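Local coordinates for HTLV-2 integrase catalytic core domain (Human T-cell leukemia virus 2, PDB 6QBT), which probably inserts viral DNA into host DNA, as the magnesium-binding catalytic core of a retroviral integrase, at residues 14-27 with 39-53. Residues are numbered along the deposited sequence; the frame is centred on the assembly and turned at random.
Sequences VTHYKYKKYKYCLH and VSCKKKETSCETISA
The H27 side chain packs against K42 of strand 39-42 and A53 of helix 47-53, in the RNase H-like fold of the integrase core. Strands 22-27 and 39-42 form an antiparallel hairpin. H27 and S40 are a hydrogen-bonded pair, joined by H27 N to S40 O and S40 N to H27 O, both 2.8 Å. C25 and K42 pair in the same way. H27 CB meets A53 CB at 3.4 Å. With CG anti to the carbonyl carbon (chi1 -69°), the H27 ring lies along the helix, and its CE1 edge reaches K44 O at 3.1 Å, in the ring plane. K42 crosses the ring at about a right angle, with CG 3.4 Å from H27 ND1. V14 CG2 lies over one ring face, near its rim; E49 O lies farther off, over the rim of the opposite face. H27 NE2 is buried without a polar partner. On the other side of the sheet, C41 SG sits obliquely by the Y24 ring, 3.5 Å from CD2. I132 and L128 of helix 128-142 pack on C41 and Y24. V14 follows the magnesium ligand D13, and its CG1 touches E45 OE1. The other oxygen of this carboxylate, E45 OE2, accepts a bent bond (141°) on its syn side from H16 NE2, at 2.9 Å.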
loop_
_atom_site.group_PDB
_atom_site.type_symbol
_atom_site.label_atom_id
_atom_site.label_comp_id
_atom_site.label_asym_id
_atom_site.label_seq_id
_atom_site.Cartn_x
_atom_site.Cartn_y
_atom_site.Cartn_z
ATOM N N VAL A 14 -11.385 -6.042 19.544
ATOM C CA VAL A 14 -11.765 -4.691 19.280
ATOM C C VAL A 14 -11.580 -3.898 20.575
ATOM O O VAL A 14 -12.036 -4.322 21.623
ATOM C CB VAL A 14 -13.205 -4.640 18.758
ATOM C CG1 VAL A 14 -13.702 -3.208 18.707
ATOM C CG2 VAL A 14 -13.270 -5.262 17.357
ATOM N N THR A 15 -10.899 -2.753 20.497
ATOM C CA THR A 15 -10.828 -1.819 21.624
ATOM C C THR A 15 -11.489 -0.497 21.219
ATOM O O THR A 15 -11.666 -0.247 20.047
ATOM C CB THR A 15 -9.386 -1.609 22.145
ATOM O OG1 THR A 15 -9.436 -0.771 23.306
ATOM C CG2 THR A 15 -8.489 -0.961 21.110
ATOM N N HIS A 16 -11.847 0.334 22.190
ATOM C CA HIS A 16 -12.659 1.492 21.929
ATOM C C HIS A 16 -11.840 2.736 22.157
ATOM O O HIS A 16 -10.930 2.716 22.968
ATOM C CB HIS A 16 -13.923 1.431 22.751
ATOM C CG HIS A 16 -14.823 0.302 22.349
ATOM N ND1 HIS A 16 -14.710 -0.969 22.879
ATOM C CD2 HIS A 16 -15.804 0.234 21.420
ATOM C CE1 HIS A 16 -15.596 -1.767 22.308
ATOM N NE2 HIS A 16 -16.273 -1.061 21.419
ATOM N N TYR A 17 -12.087 3.773 21.351
ATOM C CA TYR A 17 -11.337 5.034 21.415
ATOM C C TYR A 17 -12.268 6.219 21.177
ATOM O O TYR A 17 -12.782 6.380 20.080
ATOM C CB TYR A 17 -10.194 5.065 20.414
ATOM C CG TYR A 17 -9.337 6.285 20.590
ATOM C CD1 TYR A 17 -8.386 6.344 21.610
ATOM C CD2 TYR A 17 -9.504 7.407 19.783
ATOM C CE1 TYR A 17 -7.606 7.473 21.804
ATOM C CE2 TYR A 17 -8.723 8.548 19.957
ATOM C CZ TYR A 17 -7.775 8.576 20.966
ATOM O OH TYR A 17 -6.997 9.684 21.147
ATOM N N LYS A 18 -12.459 7.031 22.214
ATOM C CA LYS A 18 -13.357 8.181 22.194
ATOM C C LYS A 18 -12.621 9.363 21.574
ATOM O O LYS A 18 -11.549 9.726 22.034
ATOM C CB LYS A 18 -13.801 8.549 23.620
ATOM C CG LYS A 18 -15.299 8.495 23.864
ATOM C CD LYS A 18 -15.729 9.287 25.093
ATOM C CE LYS A 18 -17.238 9.467 25.072
ATOM N NZ LYS A 18 -17.699 10.294 26.213
ATOM N N TYR A 19 -13.177 9.947 20.521
ATOM C CA TYR A 19 -12.603 11.145 19.902
ATOM C C TYR A 19 -13.779 11.990 19.440
ATOM O O TYR A 19 -14.627 11.515 18.682
ATOM C CB TYR A 19 -11.672 10.773 18.728
ATOM C CG TYR A 19 -11.121 11.948 17.914
ATOM C CD1 TYR A 19 -10.086 12.772 18.410
ATOM C CD2 TYR A 19 -11.629 12.241 16.634
ATOM C CE1 TYR A 19 -9.578 13.848 17.649
ATOM C CE2 TYR A 19 -11.134 13.301 15.865
ATOM C CZ TYR A 19 -10.109 14.101 16.366
ATOM O OH TYR A 19 -9.639 15.148 15.591
ATOM N N LYS A 20 -13.831 13.222 19.937
ATOM C CA LYS A 20 -14.885 14.180 19.630
ATOM C C LYS A 20 -16.284 13.613 19.866
ATOM O O LYS A 20 -17.145 13.684 19.003
ATOM C CB LYS A 20 -14.717 14.692 18.201
ATOM C CG LYS A 20 -13.345 15.291 17.999
ATOM C CD LYS A 20 -13.271 16.232 16.824
ATOM C CE LYS A 20 -12.066 17.134 17.020
ATOM N NZ LYS A 20 -11.942 18.112 15.920
ATOM N N LYS A 21 -16.471 13.020 21.046
ATOM C CA LYS A 21 -17.746 12.463 21.477
ATOM C C LYS A 21 -18.246 11.290 20.626
ATOM O O LYS A 21 -19.423 10.987 20.670
ATOM C CB LYS A 21 -18.827 13.554 21.531
ATOM C CG LYS A 21 -18.450 14.799 22.320
ATOM C CD LYS A 21 -19.233 16.029 21.837
ATOM C CE LYS A 21 -19.553 17.013 22.953
ATOM N NZ LYS A 21 -18.395 17.267 23.854
ATOM N N TYR A 22 -17.384 10.656 19.842
ATOM C CA TYR A 22 -17.732 9.394 19.203
ATOM C C TYR A 22 -16.774 8.311 19.661
ATOM O O TYR A 22 -15.537 8.520 19.672
ATOM C CB TYR A 22 -17.686 9.464 17.671
ATOM C CG TYR A 22 -18.321 8.230 17.028
ATOM C CD1 TYR A 22 -19.725 8.143 16.839
ATOM C CD2 TYR A 22 -17.543 7.146 16.635
ATOM C CE1 TYR A 22 -20.307 7.027 16.252
ATOM C CE2 TYR A 22 -18.118 6.021 16.060
ATOM C CZ TYR A 22 -19.495 5.974 15.866
ATOM O OH TYR A 22 -20.040 4.851 15.320
ATOM N N LYS A 23 -17.339 7.150 19.988
ATOM C CA LYS A 23 -16.548 6.015 20.442
ATOM C C LYS A 23 -16.237 5.120 19.246
ATOM O O LYS A 23 -17.062 4.348 18.815
ATOM C CB LYS A 23 -17.311 5.253 21.541
ATOM C CG LYS A 23 -16.549 4.091 22.170
ATOM C CD LYS A 23 -17.373 3.355 23.218
ATOM C CE LYS A 23 -17.599 4.233 24.450
ATOM N NZ LYS A 23 -18.376 3.526 25.515
ATOM N N TYR A 24 -15.030 5.221 18.728
ATOM C CA TYR A 24 -14.616 4.413 17.577
ATOM C C TYR A 24 -14.227 3.019 18.044
ATOM O O TYR A 24 -13.878 2.820 19.227
ATOM C CB TYR A 24 -13.432 5.059 16.853
ATOM C CG TYR A 24 -13.818 6.348 16.193
ATOM C CD1 TYR A 24 -13.896 7.536 16.928
ATOM C CD2 TYR A 24 -14.135 6.394 14.836
ATOM C CE1 TYR A 24 -14.260 8.726 16.324
ATOM C CE2 TYR A 24 -14.515 7.577 14.235
ATOM C CZ TYR A 24 -14.567 8.744 14.974
ATOM O OH TYR A 24 -14.947 9.936 14.377
ATOM N N CYS A 25 -14.303 2.073 17.102
ATOM C CA CYS A 25 -13.897 0.689 17.295
ATOM C C CYS A 25 -12.589 0.467 16.567
ATOM O O CYS A 25 -12.541 0.413 15.336
ATOM C CB CYS A 25 -14.952 -0.252 16.727
ATOM S SG CYS A 25 -16.526 -0.112 17.592
ATOM N N LEU A 26 -11.527 0.365 17.340
ATOM C CA LEU A 26 -10.233 -0.015 16.839
ATOM C C LEU A 26 -10.216 -1.542 16.766
ATOM O O LEU A 26 -10.285 -2.224 17.795
ATOM C CB LEU A 26 -9.135 0.514 17.767
ATOM C CG LEU A 26 -8.683 1.968 17.575
ATOM C CD1 LEU A 26 -9.705 2.946 17.012
ATOM C CD2 LEU A 26 -8.237 2.463 18.911
ATOM N N HIS A 27 -10.183 -2.069 15.552
ATOM C CA HIS A 27 -10.012 -3.488 15.341
ATOM C C HIS A 27 -8.496 -3.729 15.220
ATOM O O HIS A 27 -7.840 -3.198 14.295
ATOM C CB HIS A 27 -10.668 -3.916 14.048
ATOM C CG HIS A 27 -12.152 -3.850 14.048
ATOM N ND1 HIS A 27 -12.846 -2.656 14.022
ATOM C CD2 HIS A 27 -13.084 -4.832 13.980
ATOM C CE1 HIS A 27 -14.143 -2.910 13.988
ATOM N NE2 HIS A 27 -14.315 -4.220 13.965
ATOM N N VAL A 39 -4.180 -2.261 12.798
ATOM C CA VAL A 39 -5.298 -1.639 13.458
ATOM C C VAL A 39 -6.109 -0.934 12.412
ATOM O O VAL A 39 -5.538 -0.256 11.576
ATOM C CB VAL A 39 -4.855 -0.650 14.586
ATOM C CG1 VAL A 39 -3.634 0.146 14.183
ATOM C CG2 VAL A 39 -5.980 0.315 14.992
ATOM N N SER A 40 -7.433 -1.090 12.481
ATOM C CA SER A 40 -8.355 -0.384 11.622
ATOM C C SER A 40 -9.327 0.367 12.486
ATOM O O SER A 40 -9.923 -0.218 13.402
ATOM C CB SER A 40 -9.147 -1.363 10.783
ATOM O OG SER A 40 -8.278 -2.100 9.974
ATOM N N CYS A 41 -9.496 1.654 12.188
ATOM C CA CYS A 41 -10.450 2.481 12.876
ATOM C C CYS A 41 -11.791 2.358 12.125
ATOM O O CYS A 41 -11.877 2.629 10.942
ATOM C CB CYS A 41 -9.967 3.923 12.937
ATOM S SG CYS A 41 -11.048 4.984 13.940
ATOM N N LYS A 42 -12.813 1.903 12.826
ATOM C CA LYS A 42 -14.128 1.698 12.275
ATOM C C LYS A 42 -15.100 2.381 13.213
ATOM O O LYS A 42 -14.786 2.585 14.381
ATOM C CB LYS A 42 -14.464 0.194 12.222
ATOM C CG LYS A 42 -13.539 -0.679 11.387
ATOM C CD LYS A 42 -13.632 -0.321 9.910
ATOM C CE LYS A 42 -12.864 -1.325 9.055
ATOM N NZ LYS A 42 -12.923 -0.994 7.598
ATOM N N LYS A 43 -16.279 2.709 12.697
ATOM C CA LYS A 43 -17.353 3.275 13.500
ATOM C C LYS A 43 -18.121 2.194 14.294
ATOM O O LYS A 43 -18.804 2.493 15.301
ATOM C CB LYS A 43 -18.300 4.088 12.602
ATOM C CG LYS A 43 -17.689 5.380 12.066
ATOM C CD LYS A 43 -18.538 5.967 10.942
ATOM C CE LYS A 43 -18.020 7.321 10.463
ATOM N NZ LYS A 43 -17.993 8.375 11.530
ATOM N N LYS A 44 -18.002 0.952 13.832
ATOM C CA LYS A 44 -18.800 -0.156 14.319
ATOM C C LYS A 44 -17.952 -1.400 14.396
ATOM O O LYS A 44 -16.852 -1.423 13.890
ATOM C CB LYS A 44 -19.945 -0.444 13.342
ATOM C CG LYS A 44 -20.737 0.776 12.868
ATOM C CD LYS A 44 -21.923 0.340 12.035
ATOM C CE LYS A 44 -23.066 -0.056 12.959
ATOM N NZ LYS A 44 -23.889 -1.186 12.451
ATOM N N GLU A 45 -18.495 -2.441 15.010
ATOM C CA GLU A 45 -17.851 -3.742 15.084
ATOM C C GLU A 45 -18.786 -4.904 14.684
ATOM O O GLU A 45 -18.731 -5.957 15.296
ATOM C CB GLU A 45 -17.241 -3.957 16.469
ATOM C CG GLU A 45 -18.194 -3.884 17.641
ATOM C CD GLU A 45 -17.448 -4.011 18.962
ATOM O OE1 GLU A 45 -16.683 -4.986 19.146
ATOM O OE2 GLU A 45 -17.600 -3.120 19.817
ATOM N N THR A 46 -19.587 -4.726 13.628
ATOM C CA THR A 46 -20.389 -5.817 13.063
ATOM C C THR A 46 -19.486 -6.652 12.133
ATOM O O THR A 46 -18.312 -6.312 11.926
ATOM C CB THR A 46 -21.647 -5.301 12.317
ATOM O OG1 THR A 46 -21.283 -4.756 11.043
ATOM C CG2 THR A 46 -22.375 -4.224 13.128
ATOM N N SER A 47 -20.021 -7.754 11.612
ATOM C CA SER A 47 -19.230 -8.733 10.827
ATOM C C SER A 47 -18.643 -8.148 9.519
ATOM O O SER A 47 -17.534 -8.490 9.087
ATOM C CB SER A 47 -20.089 -9.947 10.501
ATOM O OG SER A 47 -21.078 -9.591 9.559
ATOM N N CYS A 48 -19.371 -7.077 9.006
ATOM C CA CYS A 48 -18.963 -6.467 7.762
ATOM C C CYS A 48 -17.656 -5.630 7.898
ATOM O O CYS A 48 -16.679 -5.839 7.159
ATOM C CB CYS A 48 -20.137 -5.618 7.232
ATOM S SG CYS A 48 -19.615 -4.351 6.060
ATOM N N GLU A 49 -17.568 -4.989 9.162
ATOM C CA GLU A 49 -16.406 -4.221 9.565
ATOM C C GLU A 49 -15.303 -5.131 10.071
ATOM O O GLU A 49 -14.140 -4.822 9.900
ATOM C CB GLU A 49 -16.752 -3.213 10.672
ATOM C CG GLU A 49 -17.645 -2.052 10.248
ATOM C CD GLU A 49 -19.131 -2.386 10.197
ATOM O OE1 GLU A 49 -19.581 -3.441 10.702
ATOM O OE2 GLU A 49 -19.874 -1.566 9.633
ATOM N N THR A 50 -15.673 -6.245 10.700
ATOM C CA THR A 50 -14.695 -7.182 11.230
ATOM C C THR A 50 -13.985 -7.898 10.100
ATOM O O THR A 50 -12.768 -7.991 10.083
ATOM C CB THR A 50 -15.380 -8.186 12.137
ATOM O OG1 THR A 50 -16.071 -7.457 13.150
ATOM C CG2 THR A 50 -14.369 -9.145 12.799
ATOM N N ILE A 51 -14.743 -8.384 9.126
ATOM C CA ILE A 51 -14.122 -9.024 7.964
ATOM C C ILE A 51 -13.228 -8.022 7.209
ATOM O O ILE A 51 -12.119 -8.364 6.787
ATOM C CB ILE A 51 -15.202 -9.632 7.042
ATOM C CG1 ILE A 51 -15.770 -10.889 7.710
ATOM C CG2 ILE A 51 -14.652 -9.957 5.646
ATOM C CD1 ILE A 51 -17.002 -11.443 7.039
ATOM N N SER A 52 -13.739 -6.803 7.011
ATOM C CA SER A 52 -12.967 -5.726 6.413
ATOM C C SER A 52 -11.636 -5.434 7.165
ATOM O O SER A 52 -10.577 -5.388 6.522
ATOM C CB SER A 52 -13.794 -4.455 6.298
ATOM O OG SER A 52 -13.038 -3.412 5.674
ATOM N N ALA A 53 -11.668 -5.275 8.488
ATOM C CA ALA A 53 -10.412 -5.017 9.227
ATOM C C ALA A 53 -9.474 -6.198 9.124
ATOM O O ALA A 53 -8.265 -6.035 9.140
ATOM C CB ALA A 53 -10.679 -4.729 10.696
#